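Local atomic coordinates of protein phosphatase 2C (Toxoplasma gondii, PDB entry 3D8K), a protein that probably removes phosphate from phosphoserine and phosphothreonine residues of proteins, as a manganese-dependent phosphatase of the PP2C family. Residues H202-V210 against L243-V251. Residues are numbered along the deposited sequence; the frame is centred on the assembly and turned at random.
Sequences HRVQAAGGV and LQQDLVSAV. With SO4 (sulfate ion), chain G.
Arg203, on helix 198-206, meets Leu247 of the loop that leads into strand 253-259. The position, between strands 185-188 and 253-259 beside the beta sandwich, is consistent with the flap subdomain of PPM-type phosphatases, and the contact is structural packing. Arg203 starts with CG anti to its own N (chi1 171°) and bends at chi3, which brings the guanidinium alongside the loop backbone. Arg203 NH1 donates to Leu247 O at 2.8 Å. The N-H points almost straight at the oxygen (175°), which lies in the guanidinium plane. NH1 stands above the carbonyl plane of Leu247, 42° out of it. Ser249 CB sits over one face of the guanidinium, 4.1 Å from Arg203 CZ. Arg203 NH2 forms a salt bridge with Glu200 OE1 and a hydrogen bond with Thr227 O, which together with the bond from NH1 should limit rotation of the guanidinium. The Leu247 side chain runs the other way, into the turn after the helix. Leu247 CD2 packs on Ala207 CB at 3.6 Å, and Leu220 of strand 217-220 also touches this leucine. Gln245 CG borders the same methyl of Ala207. Gly209 gives Leu247 a bare backbone to lie on: Leu247 CD1 is 3.5 Å from Gly209 CA, and CD2 is 3.4 Å from Gly209 N.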
# COMPACT_ATOMS: atom_id res chain seq x y z
N HIS C 202 53.19 4.26 3.71
CA HIS C 202 53.98 3.41 2.84
C HIS C 202 53.43 3.38 1.41
O HIS C 202 54.17 3.62 0.46
CB HIS C 202 54.05 1.99 3.39
CG HIS C 202 55.19 1.21 2.84
ND1 HIS C 202 55.30 0.90 1.50
CD2 HIS C 202 56.33 0.75 3.43
CE1 HIS C 202 56.45 0.29 1.29
NE2 HIS C 202 57.09 0.19 2.44
N ARG C 203 52.14 3.09 1.28
CA ARG C 203 51.51 3.06 -0.04
C ARG C 203 51.84 4.32 -0.81
O ARG C 203 52.43 4.27 -1.89
CB ARG C 203 49.98 2.95 0.09
CG ARG C 203 49.25 3.13 -1.24
CD ARG C 203 47.75 2.91 -1.11
NE ARG C 203 47.14 3.90 -0.23
CZ ARG C 203 47.03 5.19 -0.53
NH1 ARG C 203 47.49 5.63 -1.69
NH2 ARG C 203 46.48 6.03 0.33
N VAL C 204 51.45 5.46 -0.25
CA VAL C 204 51.67 6.75 -0.87
C VAL C 204 53.12 6.98 -1.28
O VAL C 204 53.39 7.27 -2.45
CB VAL C 204 51.26 7.91 0.07
CG1 VAL C 204 51.59 9.23 -0.57
CG2 VAL C 204 49.77 7.83 0.39
N GLN C 205 54.04 6.85 -0.34
CA GLN C 205 55.45 7.10 -0.62
C GLN C 205 56.08 6.17 -1.64
O GLN C 205 57.05 6.52 -2.31
CB GLN C 205 56.25 7.12 0.69
CG GLN C 205 56.12 8.49 1.38
CD GLN C 205 56.81 8.58 2.74
OE1 GLN C 205 57.05 9.68 3.24
NE2 GLN C 205 57.11 7.44 3.33
N ALA C 206 55.50 4.99 -1.79
CA ALA C 206 56.03 4.03 -2.75
C ALA C 206 55.40 4.35 -4.09
O ALA C 206 55.86 3.90 -5.13
CB ALA C 206 55.68 2.61 -2.33
N ALA C 207 54.33 5.14 -4.07
CA ALA C 207 53.64 5.50 -5.30
C ALA C 207 54.25 6.76 -5.93
O ALA C 207 53.88 7.14 -7.03
CB ALA C 207 52.16 5.70 -5.02
N GLY C 208 55.18 7.39 -5.21
CA GLY C 208 55.82 8.58 -5.71
C GLY C 208 55.39 9.88 -5.06
O GLY C 208 56.09 10.88 -5.15
N GLY C 209 54.24 9.89 -4.41
CA GLY C 209 53.78 11.11 -3.78
C GLY C 209 54.64 11.48 -2.59
O GLY C 209 55.20 10.60 -1.95
N VAL C 210 54.74 12.76 -2.25
CA VAL C 210 55.57 13.12 -1.12
C VAL C 210 54.85 13.97 -0.07
O VAL C 210 54.11 14.92 -0.41
CB VAL C 210 56.90 13.86 -1.58
CG1 VAL C 210 57.13 13.65 -3.05
CG2 VAL C 210 56.87 15.32 -1.24
N LEU C 243 50.04 10.10 -13.30
CA LEU C 243 49.97 9.39 -12.04
C LEU C 243 49.16 8.17 -12.37
O LEU C 243 47.95 8.26 -12.47
CB LEU C 243 49.25 10.22 -10.98
CG LEU C 243 50.10 10.97 -9.95
CD1 LEU C 243 50.93 12.05 -10.64
CD2 LEU C 243 49.17 11.57 -8.89
N GLN C 244 49.83 7.04 -12.57
CA GLN C 244 49.11 5.82 -12.89
C GLN C 244 48.75 5.09 -11.61
O GLN C 244 48.22 3.97 -11.61
CB GLN C 244 49.94 4.93 -13.82
CG GLN C 244 49.97 5.41 -15.29
CD GLN C 244 48.57 5.48 -15.93
OE1 GLN C 244 47.88 4.47 -16.05
NE2 GLN C 244 48.17 6.68 -16.34
N GLN C 245 49.05 5.74 -10.49
CA GLN C 245 48.77 5.20 -9.18
C GLN C 245 48.08 6.31 -8.41
O GLN C 245 48.57 7.44 -8.40
CB GLN C 245 50.08 4.87 -8.46
CG GLN C 245 49.96 3.74 -7.49
CD GLN C 245 50.39 2.44 -8.12
OE1 GLN C 245 49.59 1.53 -8.32
NE2 GLN C 245 51.68 2.35 -8.45
N ASP C 246 46.95 6.02 -7.79
CA ASP C 246 46.26 7.04 -7.02
C ASP C 246 47.06 7.33 -5.76
O ASP C 246 47.22 6.45 -4.93
CB ASP C 246 44.86 6.56 -6.62
CG ASP C 246 43.85 6.71 -7.75
OD1 ASP C 246 42.68 6.29 -7.57
OD2 ASP C 246 44.22 7.24 -8.81
N LEU C 247 47.59 8.54 -5.64
CA LEU C 247 48.33 8.86 -4.43
C LEU C 247 47.27 8.96 -3.34
O LEU C 247 47.40 8.35 -2.28
CB LEU C 247 49.09 10.18 -4.60
CG LEU C 247 50.15 10.21 -5.72
CD1 LEU C 247 50.85 11.55 -5.72
CD2 LEU C 247 51.16 9.08 -5.55
N VAL C 248 46.21 9.72 -3.60
CA VAL C 248 45.12 9.83 -2.65
C VAL C 248 44.02 8.88 -3.13
O VAL C 248 43.24 9.21 -4.01
CB VAL C 248 44.53 11.26 -2.60
CG1 VAL C 248 43.23 11.25 -1.80
CG2 VAL C 248 45.54 12.22 -1.98
N SER C 249 43.95 7.70 -2.53
CA SER C 249 42.96 6.71 -2.92
C SER C 249 41.53 7.11 -2.53
O SER C 249 41.31 7.90 -1.61
CB SER C 249 43.32 5.37 -2.29
OG SER C 249 42.41 4.35 -2.68
N ALA C 250 40.56 6.56 -3.25
CA ALA C 250 39.15 6.79 -2.96
C ALA C 250 38.54 5.39 -2.76
O ALA C 250 37.33 5.20 -2.80
CB ALA C 250 38.46 7.53 -4.09
N VAL C 251 39.43 4.42 -2.58
CA VAL C 251 39.02 3.05 -2.33
C VAL C 251 38.93 2.94 -0.81
O VAL C 251 39.96 2.99 -0.10
CB VAL C 251 40.07 2.05 -2.82
CG1 VAL C 251 39.50 0.65 -2.72
CG2 VAL C 251 40.50 2.38 -4.22
S SO4 G . 58.40 5.51 6.64
O1 SO4 G . 59.06 5.71 5.35
O2 SO4 G . 59.30 4.76 7.54
O3 SO4 G . 58.09 6.82 7.24
O4 SO4 G . 57.16 4.75 6.43